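Local coordinates for DUF5624 domain-containing protein (Legionella pneumophila subsp. pneumophila, PDB 4JX2) that is of unknown function, probably a secreted protein, and forms a two-chain assembly of largely helical subunits, each with a small mixed beta-sheet, at residues G52-I56 against S57-F61; K99-M102 against R103-P106; S117-G120 against P121-Y125; N289-T293 against D294-I298. All coordinates share one frame; numbering follows the deposited sequence.

Contact 3 is the buried one, a first helical turn packed among four other helices; contact 2 is a surface contact, and contacts 1 and 4 are partly buried. Contacts 2 and 4 reach the same sheet at its two outermost strands, 96-101 and 296-298, with centres about 22 Å apart. Contacts 1 and 3 both concern helix starts, but contact 1 caps its helix with polar side chains, whereas contact 3 has i to i+4 backbone bonds. Their centres lie about 57 Å apart within one chain, yet across the dimer I56 and S57 of contact 1 pack on Y125 of the other subunit. Contact 2 is mainly apolar, and contact 4 pairs 3-10 backbone bonds with apolar cover.

Contact 1: G52-I56 against S57-F61; sequences GKINI and SQTLF
N55 and Q58 exchange hydrogen bonds as a capping box at the start of helix 56-66. The side-chain oxygen N55 OD1 accepts from Q58 N at 2.9 Å, almost straight out from its carbonyl, and in return Q58 OE1 accepts from N55 N at 2.9 Å, on a lone pair in its own amide plane. With chi1 at 67°, N55 turns its CG back over the helix start; the long glutamine can reach behind the cap residue, its amide plane 54° from that of N55.

One backbone acceptor is shared between an amide and a hydroxyl. N55 O takes both T59 N, at 3.1 Å, and T59 OG1, at 3.0 Å, the hydroxyl standing above the carbonyl plane. I56 O receives L60 N at 2.9 Å.

Van der Waals contact is slight: the methyl I54 CG2 lies 3.9 Å from Q58 CB and 3.5 Å from the hydroxyl T59 OG1. The remaining polar groups look outward, N55 ND2 to D44 OD1, S57 OG to F41 O, and I54 O to Q140 of the second subunit.

N55 OD1 thus gives Q58 N an acceptor that no preceding turn offers, consistent with a well-defined helix start beside the dimer interface.

Contact 2: K99-M102 against R103-P106; sequences KQLM and RTAP
The carbonyl oxygen of R103 is approached by two side chains: T104 OG1 donates to R103 O at 2.7 Å, while from across the contact the methyl L101 CD2 rests 3.4 Å from R103 O. The hydroxyl comes in well to the side of the carbonyl, at a C=O...donor angle of 102° and tilted from the carbonyl plane, so the bond is short but far from the carbonyl axis. The setting is the end of strand 96-101, an outermost strand of the five-stranded mixed sheet, where the chain turns off toward helix 110-117.

T104 helps to make that turn, for its backbone takes a left-handed conformation, phi 64°, and the chain then bends round so that A105 comes beside L101. The leucine fills the inside of the bend. Its CB lies 4.0 Å from A105 CB, and L101 CD2 meets T104 OG1 at the same distance. Leucine suits the place because its two methyls fan out to different partners, one to the R103 carbonyl and one to the proline, whereas the small A105 lets the chain come close to the strand end.

The flanking residues face other parts of the protein. M102, a selenomethionine, packs on L242 of helix 223-247 and on F262, and its carbonyl accepts from S238 OG. R103 extends its guanidinium to a triethylene glycol, probably from the crystallisation liquor, which accepts from R103 NH2. The proline ring crosses the leucine at about a right angle, with P106 CD 3.8 Å from L101 CD1.

Contact 3: S117-G120 against P121-Y125; sequences SHIG and PALMY
H118 O accepts a hydrogen bond from A122 N at 2.9 Å, the first of three consecutive backbone bonds that join these segments. L123 N follows with I119 O at 3.0 Å and M124 N with G120 O, also at 3.0 Å, each donor four residues after its acceptor, as in an alpha-helix.

P121 stands just ahead of these donors. Proline has no N-H to give, and in a helix's first turn none is required of it; its ring carbon P121 CD lies 3.4 Å from S117 O, where an amide donor would otherwise be looked for. The ring also stiffens the first turn of helix 119-131, which follows helix 110-117 after a short kink. S117, at the end of that preceding helix, turns its hydroxyl to T230 and to the carbonyl of M113.

G120 has no side chain, and M124 uses the bare backbone as a surface. The selenomethionine chain starts away from its own carbonyl, chi1 -72°, and bends at its end, which carries M124 CE to 3.6 Å from G120 C. On another face of the helix I119 CG2 and L123 CD1 are 4.3 Å apart, a loose touch between branched side chains spaced one turn apart.

Those nonpolar groups suit the interior. I119 and L123 pack against helices 136-155 and 175-197, M124 against helix 205-213 and M227. The aromatic residues turn to the dimer: the ring of Y125 meets that of F41 of the second subunit edge-to-face, and P121 packs on the same phenylalanine.

Contact 4: N289-T293 against D294-I298; sequences NKLAT and DRIYI
A292 and T293 offer their carbonyl oxygens to two successive amides in a 3-10 turn that leads into strand 296-298. R295 N donates to A292 O at 3.1 Å and I296 N to T293 O at 3.2 Å, each three residues on. Both donors stand well above the carbonyl planes, R295 N by 54° and I296 N by 58°; each N-H points nearly at its oxygen but arrives away from the lone pairs. The turn closes a beta-alpha-beta crossover: strand 257-262 is followed by helix 279-286, and the chain then returns to lie parallel beside that strand as the outermost one.

R295 finds further partners outside. Its NE donates to A256 O, NH2 makes a weak bond to H255 O, and its own carbonyl accepts from W326 NE1. Y297 OH bonds to R333 NE and H330 ND1 of helix 315-339, while S287 OG accepts from L291 N, tying the approach to the turn back to the chain just after helix 279-286.

Apolar contacts pack beside the turn. L291 CD1 lies 3.8 Å from R295 CB and also near the plane of the guanidinium, at its edge, so the leucine borders the aliphatic stem and the charged head alike. Beta-branched isoleucine favours the extended backbone beginning here, and I296 packs on V258 and I260. D294 tucks its CG back toward the turn, chi1 62°, which sets D294 OD2 3.4 Å from A292 CB. On the other branch of the leucine, L291 CD2 meets I296 CG1 at 3.9 Å.

Contact 1: G52-I56 against S57-F61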
loop_
_atom_site.group_PDB
_atom_site.type_symbol
_atom_site.label_atom_id
_atom_site.label_comp_id
_atom_site.label_asym_id
_atom_site.label_seq_id
_atom_site.Cartn_x
_atom_site.Cartn_y
_atom_site.Cartn_z
ATOM N N GLY A 52 33.290 -5.558 12.641
ATOM C CA GLY A 52 33.662 -5.211 14.009
ATOM C C GLY A 52 33.120 -3.900 14.542
ATOM O O GLY A 52 33.217 -3.643 15.745
ATOM N N LYS A 53 32.543 -3.064 13.663
ATOM C CA LYS A 53 32.027 -1.770 14.076
ATOM C C LYS A 53 30.715 -1.843 14.818
ATOM O O LYS A 53 29.832 -2.623 14.451
ATOM C CB LYS A 53 31.840 -0.811 12.887
ATOM C CG LYS A 53 32.111 0.624 13.348
ATOM C CD LYS A 53 31.545 1.684 12.492
ATOM C CE LYS A 53 31.323 2.924 13.329
ATOM N NZ LYS A 53 32.569 3.605 13.736
ATOM N N ILE A 54 30.579 -0.981 15.837
ATOM C CA ILE A 54 29.346 -0.774 16.578
ATOM C C ILE A 54 29.007 0.702 16.370
ATOM O O ILE A 54 29.701 1.573 16.883
ATOM C CB ILE A 54 29.374 -1.229 18.060
ATOM C CG1 ILE A 54 29.475 -2.763 18.151
ATOM C CG2 ILE A 54 28.104 -0.762 18.787
ATOM C CD1 ILE A 54 30.792 -3.261 18.418
ATOM N N ASN A 55 27.993 0.973 15.535
ATOM C CA ASN A 55 27.605 2.340 15.215
ATOM C C ASN A 55 26.648 2.904 16.295
ATOM O O ASN A 55 26.297 2.202 17.259
ATOM C CB ASN A 55 27.020 2.438 13.787
ATOM C CG ASN A 55 25.708 1.763 13.535
ATOM O OD1 ASN A 55 24.883 1.536 14.430
ATOM N ND2 ASN A 55 25.445 1.519 12.269
ATOM N N ILE A 56 26.246 4.181 16.128
ATOM C CA ILE A 56 25.414 4.883 17.099
ATOM C C ILE A 56 23.991 4.222 17.198
ATOM O O ILE A 56 23.500 4.022 18.321
ATOM C CB ILE A 56 25.432 6.405 16.803
ATOM C CG1 ILE A 56 26.816 6.984 17.230
ATOM C CG2 ILE A 56 24.306 7.133 17.526
ATOM C CD1 ILE A 56 27.269 8.281 16.575
ATOM N N SER A 57 23.397 3.797 16.051
ATOM C CA SER A 57 22.094 3.109 16.030
ATOM C C SER A 57 22.131 1.822 16.868
ATOM O O SER A 57 21.237 1.606 17.688
ATOM C CB SER A 57 21.666 2.787 14.604
ATOM O OG SER A 57 21.554 3.973 13.835
ATOM N N GLN A 58 23.202 1.018 16.720
ATOM C CA GLN A 58 23.422 -0.229 17.462
ATOM C C GLN A 58 23.581 0.022 18.972
ATOM O O GLN A 58 23.009 -0.716 19.772
ATOM C CB GLN A 58 24.637 -0.972 16.913
ATOM C CG GLN A 58 24.362 -1.595 15.554
ATOM C CD GLN A 58 25.589 -2.174 14.911
ATOM O OE1 GLN A 58 26.660 -1.555 14.860
ATOM N NE2 GLN A 58 25.432 -3.362 14.361
ATOM N N THR A 59 24.324 1.074 19.353
ATOM C CA THR A 59 24.502 1.465 20.752
ATOM C C THR A 59 23.140 1.837 21.347
ATOM O O THR A 59 22.826 1.371 22.444
ATOM C CB THR A 59 25.516 2.599 20.860
ATOM O OG1 THR A 59 26.718 2.164 20.231
ATOM C CG2 THR A 59 25.781 3.022 22.303
ATOM N N LEU A 60 22.324 2.639 20.617
ATOM C CA LEU A 60 20.978 3.004 21.078
ATOM C C LEU A 60 20.157 1.755 21.316
ATOM O O LEU A 60 19.547 1.617 22.373
ATOM C CB LEU A 60 20.242 3.929 20.091
ATOM C CG LEU A 60 18.804 4.283 20.485
ATOM C CD1 LEU A 60 18.780 5.140 21.721
ATOM C CD2 LEU A 60 18.083 4.974 19.365
ATOM N N PHE A 61 20.196 0.826 20.349
ATOM C CA PHE A 61 19.496 -0.447 20.416
ATOM C C PHE A 61 19.954 -1.218 21.661
ATOM O O PHE A 61 19.109 -1.538 22.487
ATOM C CB PHE A 61 19.725 -1.251 19.125
ATOM C CG PHE A 61 18.677 -2.307 18.897
ATOM C CD1 PHE A 61 17.481 -1.997 18.250
ATOM C CD2 PHE A 61 18.872 -3.615 19.349
ATOM C CE1 PHE A 61 16.500 -2.976 18.053
ATOM C CE2 PHE A 61 17.890 -4.594 19.154
ATOM C CZ PHE A 61 16.710 -4.269 18.506
#

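Contact 2: K99-M102 against R103-P106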
loop_
_atom_site.group_PDB
_atom_site.type_symbol
_atom_site.label_atom_id
_atom_site.label_comp_id
_atom_site.label_asym_id
_atom_site.label_seq_id
_atom_site.Cartn_x
_atom_site.Cartn_y
_atom_site.Cartn_z
ATOM N N LYS A 99 -4.940 -22.018 11.752
ATOM C CA LYS A 99 -4.752 -21.895 10.305
ATOM C C LYS A 99 -6.150 -21.918 9.700
ATOM O O LYS A 99 -6.822 -22.943 9.758
ATOM C CB LYS A 99 -3.829 -22.991 9.739
ATOM C CG LYS A 99 -3.656 -22.944 8.219
ATOM C CD LYS A 99 -2.433 -23.747 7.772
ATOM C CE LYS A 99 -2.782 -24.963 6.954
ATOM N NZ LYS A 99 -1.564 -25.649 6.432
ATOM N N GLN A 100 -6.610 -20.769 9.177
ATOM C CA GLN A 100 -7.952 -20.649 8.608
ATOM C C GLN A 100 -7.969 -19.799 7.332
ATOM O O GLN A 100 -7.428 -18.707 7.326
ATOM C CB GLN A 100 -8.896 -20.035 9.669
ATOM C CG GLN A 100 -10.348 -19.817 9.236
ATOM C CD GLN A 100 -11.216 -21.044 9.249
ATOM O OE1 GLN A 100 -10.901 -22.057 9.873
ATOM N NE2 GLN A 100 -12.368 -20.955 8.606
ATOM N N LEU A 101 -8.687 -20.255 6.300
ATOM C CA LEU A 101 -8.893 -19.502 5.073
ATOM C C LEU A 101 -9.986 -18.426 5.273
ATOM O O LEU A 101 -11.109 -18.741 5.677
ATOM C CB LEU A 101 -9.255 -20.450 3.934
ATOM C CG LEU A 101 -8.058 -21.071 3.238
ATOM C CD1 LEU A 101 -8.408 -22.403 2.669
ATOM C CD2 LEU A 101 -7.506 -20.136 2.173
HETATM N N MSE A 102 -9.644 -17.157 4.991
HETATM C CA MSE A 102 -10.537 -16.004 5.161
HETATM C C MSE A 102 -11.405 -15.751 3.904
HETATM O O MSE A 102 -12.343 -14.945 3.926
HETATM C CB MSE A 102 -9.717 -14.757 5.564
HETATM C CG MSE A 102 -9.224 -14.821 6.998
HETATM SE SE MSE A 102 -10.717 -14.905 8.308
HETATM C CE MSE A 102 -11.082 -16.736 8.402
ATOM N N ARG A 103 -11.067 -16.463 2.821
ATOM C CA ARG A 103 -11.698 -16.480 1.495
ATOM C C ARG A 103 -11.248 -17.755 0.800
ATOM O O ARG A 103 -10.158 -18.246 1.090
ATOM C CB ARG A 103 -11.387 -15.219 0.642
ATOM C CG ARG A 103 -9.911 -14.904 0.467
ATOM C CD ARG A 103 -9.648 -13.838 -0.578
ATOM N NE ARG A 103 -9.612 -14.399 -1.924
ATOM C CZ ARG A 103 -10.503 -14.124 -2.869
ATOM N NH1 ARG A 103 -11.501 -13.271 -2.629
ATOM N NH2 ARG A 103 -10.402 -14.685 -4.061
ATOM N N THR A 104 -12.098 -18.305 -0.078
ATOM C CA THR A 104 -11.853 -19.508 -0.890
ATOM C C THR A 104 -11.672 -20.775 -0.012
ATOM O O THR A 104 -10.928 -21.696 -0.387
ATOM C CB THR A 104 -10.668 -19.317 -1.905
ATOM O OG1 THR A 104 -9.399 -19.322 -1.222
ATOM C CG2 THR A 104 -10.835 -18.081 -2.798
ATOM N N ALA A 105 -12.368 -20.829 1.143
ATOM C CA ALA A 105 -12.351 -22.027 1.994
ATOM C C ALA A 105 -13.119 -23.127 1.265
ATOM O O ALA A 105 -14.260 -22.894 0.857
ATOM C CB ALA A 105 -12.975 -21.743 3.351
ATOM N N PRO A 106 -12.502 -24.293 0.989
ATOM C CA PRO A 106 -13.232 -25.331 0.243
ATOM C C PRO A 106 -14.523 -25.748 0.934
ATOM O O PRO A 106 -14.561 -25.838 2.156
ATOM C CB PRO A 106 -12.235 -26.498 0.178
ATOM C CG PRO A 106 -11.256 -26.231 1.279
ATOM C CD PRO A 106 -11.145 -24.741 1.354
#

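Contact 3: S117-G120 against P121-Y125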
loop_
_atom_site.group_PDB
_atom_site.type_symbol
_atom_site.label_atom_id
_atom_site.label_comp_id
_atom_site.label_asym_id
_atom_site.label_seq_id
_atom_site.Cartn_x
_atom_site.Cartn_y
_atom_site.Cartn_z
ATOM N N SER A 117 -23.150 -13.908 -6.688
ATOM C CA SER A 117 -22.778 -12.474 -6.550
ATOM C C SER A 117 -22.189 -11.908 -7.810
ATOM O O SER A 117 -22.452 -10.751 -8.148
ATOM C CB SER A 117 -21.736 -12.273 -5.442
ATOM O OG SER A 117 -22.158 -12.632 -4.136
ATOM N N HIS A 118 -21.363 -12.737 -8.482
ATOM C CA HIS A 118 -20.582 -12.445 -9.664
ATOM C C HIS A 118 -21.365 -12.418 -10.986
ATOM O O HIS A 118 -20.802 -11.980 -12.008
ATOM C CB HIS A 118 -19.429 -13.436 -9.752
ATOM C CG HIS A 118 -18.272 -13.042 -8.884
ATOM N ND1 HIS A 118 -17.168 -13.858 -8.742
ATOM C CD2 HIS A 118 -18.068 -11.906 -8.172
ATOM C CE1 HIS A 118 -16.331 -13.194 -7.966
ATOM N NE2 HIS A 118 -16.835 -12.020 -7.586
ATOM N N ILE A 119 -22.665 -12.766 -10.958
ATOM C CA ILE A 119 -23.534 -12.740 -12.145
ATOM C C ILE A 119 -23.668 -11.282 -12.643
ATOM O O ILE A 119 -23.539 -11.054 -13.856
ATOM C CB ILE A 119 -24.889 -13.443 -11.857
ATOM C CG1 ILE A 119 -24.660 -14.972 -11.814
ATOM C CG2 ILE A 119 -25.985 -13.047 -12.869
ATOM C CD1 ILE A 119 -25.840 -15.812 -11.264
ATOM N N GLY A 120 -23.827 -10.336 -11.706
ATOM C CA GLY A 120 -23.895 -8.903 -11.995
ATOM C C GLY A 120 -22.647 -8.417 -12.717
ATOM O O GLY A 120 -22.737 -8.024 -13.889
ATOM N N PRO A 121 -21.436 -8.526 -12.080
ATOM C CA PRO A 121 -20.189 -8.102 -12.764
ATOM C C PRO A 121 -19.948 -8.815 -14.095
ATOM O O PRO A 121 -19.498 -8.170 -15.044
ATOM C CB PRO A 121 -19.098 -8.452 -11.750
ATOM C CG PRO A 121 -19.796 -8.350 -10.430
ATOM C CD PRO A 121 -21.160 -8.907 -10.676
ATOM N N ALA A 122 -20.275 -10.130 -14.179
ATOM C CA ALA A 122 -20.154 -10.920 -15.422
ATOM C C ALA A 122 -20.950 -10.274 -16.562
ATOM O O ALA A 122 -20.403 -10.067 -17.654
ATOM C CB ALA A 122 -20.636 -12.345 -15.199
ATOM N N LEU A 123 -22.223 -9.910 -16.284
ATOM C CA LEU A 123 -23.101 -9.281 -17.261
ATOM C C LEU A 123 -22.596 -7.891 -17.651
ATOM O O LEU A 123 -22.664 -7.538 -18.840
ATOM C CB LEU A 123 -24.544 -9.231 -16.752
ATOM C CG LEU A 123 -25.316 -10.547 -16.865
ATOM C CD1 LEU A 123 -26.645 -10.449 -16.168
ATOM C CD2 LEU A 123 -25.486 -10.992 -18.339
HETATM N N MSE A 124 -22.044 -7.133 -16.670
HETATM C CA MSE A 124 -21.439 -5.802 -16.897
HETATM C C MSE A 124 -20.260 -5.912 -17.882
HETATM O O MSE A 124 -20.168 -5.142 -18.843
HETATM C CB MSE A 124 -20.960 -5.179 -15.581
HETATM C CG MSE A 124 -22.069 -4.713 -14.683
HETATM SE SE MSE A 124 -21.359 -4.320 -12.891
HETATM C CE MSE A 124 -22.872 -4.945 -11.808
ATOM N N TYR A 125 -19.404 -6.926 -17.662
ATOM C CA TYR A 125 -18.244 -7.243 -18.487
ATOM C C TYR A 125 -18.681 -7.611 -19.891
ATOM O O TYR A 125 -18.056 -7.156 -20.850
ATOM C CB TYR A 125 -17.426 -8.386 -17.855
ATOM C CG TYR A 125 -16.448 -7.987 -16.763
ATOM C CD1 TYR A 125 -16.764 -6.992 -15.837
ATOM C CD2 TYR A 125 -15.247 -8.666 -16.598
ATOM C CE1 TYR A 125 -15.884 -6.645 -14.810
ATOM C CE2 TYR A 125 -14.366 -8.341 -15.562
ATOM C CZ TYR A 125 -14.680 -7.312 -14.684
ATOM O OH TYR A 125 -13.815 -6.971 -13.677
#

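Contact 4: N289-T293 against D294-I298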
loop_
_atom_site.group_PDB
_atom_site.type_symbol
_atom_site.label_atom_id
_atom_site.label_comp_id
_atom_site.label_asym_id
_atom_site.label_seq_id
_atom_site.Cartn_x
_atom_site.Cartn_y
_atom_site.Cartn_z
ATOM N N ASN A 289 -11.719 -4.585 21.268
ATOM C CA ASN A 289 -11.006 -3.311 21.271
ATOM C C ASN A 289 -9.877 -3.244 22.323
ATOM O O ASN A 289 -9.461 -2.151 22.708
ATOM C CB ASN A 289 -11.998 -2.168 21.420
ATOM C CG ASN A 289 -12.815 -2.014 20.164
ATOM O OD1 ASN A 289 -12.352 -1.451 19.161
ATOM N ND2 ASN A 289 -13.998 -2.620 20.155
ATOM N N LYS A 290 -9.334 -4.412 22.719
ATOM C CA LYS A 290 -8.232 -4.506 23.677
ATOM C C LYS A 290 -6.871 -4.468 22.942
ATOM O O LYS A 290 -5.838 -4.308 23.591
ATOM C CB LYS A 290 -8.359 -5.768 24.554
ATOM C CG LYS A 290 -9.612 -5.813 25.435
ATOM C CD LYS A 290 -9.826 -7.207 26.034
ATOM C CE LYS A 290 -10.979 -7.247 27.025
ATOM N NZ LYS A 290 -10.734 -8.185 28.161
ATOM N N LEU A 291 -6.878 -4.582 21.601
ATOM C CA LEU A 291 -5.675 -4.513 20.771
ATOM C C LEU A 291 -5.546 -3.138 20.141
ATOM O O LEU A 291 -6.436 -2.700 19.416
ATOM C CB LEU A 291 -5.658 -5.607 19.681
ATOM C CG LEU A 291 -4.592 -5.470 18.582
ATOM C CD1 LEU A 291 -3.191 -5.861 19.078
ATOM C CD2 LEU A 291 -4.971 -6.278 17.384
ATOM N N ALA A 292 -4.418 -2.464 20.422
ATOM C CA ALA A 292 -4.068 -1.140 19.897
ATOM C C ALA A 292 -3.898 -1.231 18.393
ATOM O O ALA A 292 -3.271 -2.162 17.889
ATOM C CB ALA A 292 -2.789 -0.637 20.554
ATOM N N THR A 293 -4.488 -0.284 17.677
ATOM C CA THR A 293 -4.478 -0.255 16.218
ATOM C C THR A 293 -3.053 -0.071 15.659
ATOM O O THR A 293 -2.785 -0.560 14.565
ATOM C CB THR A 293 -5.455 0.795 15.701
ATOM O OG1 THR A 293 -5.106 2.057 16.266
ATOM C CG2 THR A 293 -6.898 0.460 16.067
ATOM N N ASP A 294 -2.136 0.554 16.411
ATOM C CA ASP A 294 -0.743 0.744 15.963
ATOM C C ASP A 294 0.058 -0.575 15.977
ATOM O O ASP A 294 1.200 -0.589 15.531
ATOM C CB ASP A 294 -0.023 1.803 16.821
ATOM C CG ASP A 294 0.074 1.400 18.283
ATOM O OD1 ASP A 294 1.032 0.671 18.638
ATOM O OD2 ASP A 294 -0.839 1.770 19.064
ATOM N N ARG A 295 -0.523 -1.660 16.527
ATOM C CA ARG A 295 0.094 -2.987 16.595
ATOM C C ARG A 295 -0.308 -3.837 15.368
ATOM O O ARG A 295 0.133 -4.990 15.244
ATOM C CB ARG A 295 -0.292 -3.672 17.911
ATOM C CG ARG A 295 0.283 -2.945 19.126
ATOM C CD ARG A 295 0.111 -3.712 20.410
ATOM N NE ARG A 295 0.864 -4.967 20.399
ATOM C CZ ARG A 295 2.124 -5.090 20.797
ATOM N NH1 ARG A 295 2.792 -4.036 21.251
ATOM N NH2 ARG A 295 2.728 -6.269 20.751
ATOM N N ILE A 296 -1.110 -3.232 14.447
ATOM C CA ILE A 296 -1.616 -3.803 13.199
ATOM C C ILE A 296 -0.876 -3.167 12.032
ATOM O O ILE A 296 -1.053 -1.976 11.775
ATOM C CB ILE A 296 -3.156 -3.606 13.073
ATOM C CG1 ILE A 296 -3.913 -4.211 14.279
ATOM C CG2 ILE A 296 -3.668 -4.173 11.748
ATOM C CD1 ILE A 296 -5.238 -3.599 14.562
ATOM N N TYR A 297 -0.051 -3.954 11.314
ATOM C CA TYR A 297 0.723 -3.421 10.188
ATOM C C TYR A 297 0.338 -4.109 8.899
ATOM O O TYR A 297 0.264 -5.336 8.858
ATOM C CB TYR A 297 2.248 -3.554 10.444
ATOM C CG TYR A 297 2.741 -2.716 11.611
ATOM C CD1 TYR A 297 2.880 -1.334 11.495
ATOM C CD2 TYR A 297 3.037 -3.299 12.839
ATOM C CE1 TYR A 297 3.299 -0.556 12.570
ATOM C CE2 TYR A 297 3.452 -2.529 13.925
ATOM C CZ TYR A 297 3.598 -1.162 13.780
ATOM O OH TYR A 297 3.987 -0.400 14.853
ATOM N N ILE A 298 0.052 -3.308 7.853
ATOM C CA ILE A 298 -0.236 -3.823 6.523
ATOM C C ILE A 298 1.099 -3.799 5.814
ATOM O O ILE A 298 1.626 -2.718 5.558
ATOM C CB ILE A 298 -1.365 -3.068 5.775
ATOM C CG1 ILE A 298 -2.681 -3.100 6.606
ATOM C CG2 ILE A 298 -1.566 -3.680 4.359
ATOM C CD1 ILE A 298 -3.716 -2.266 6.125
#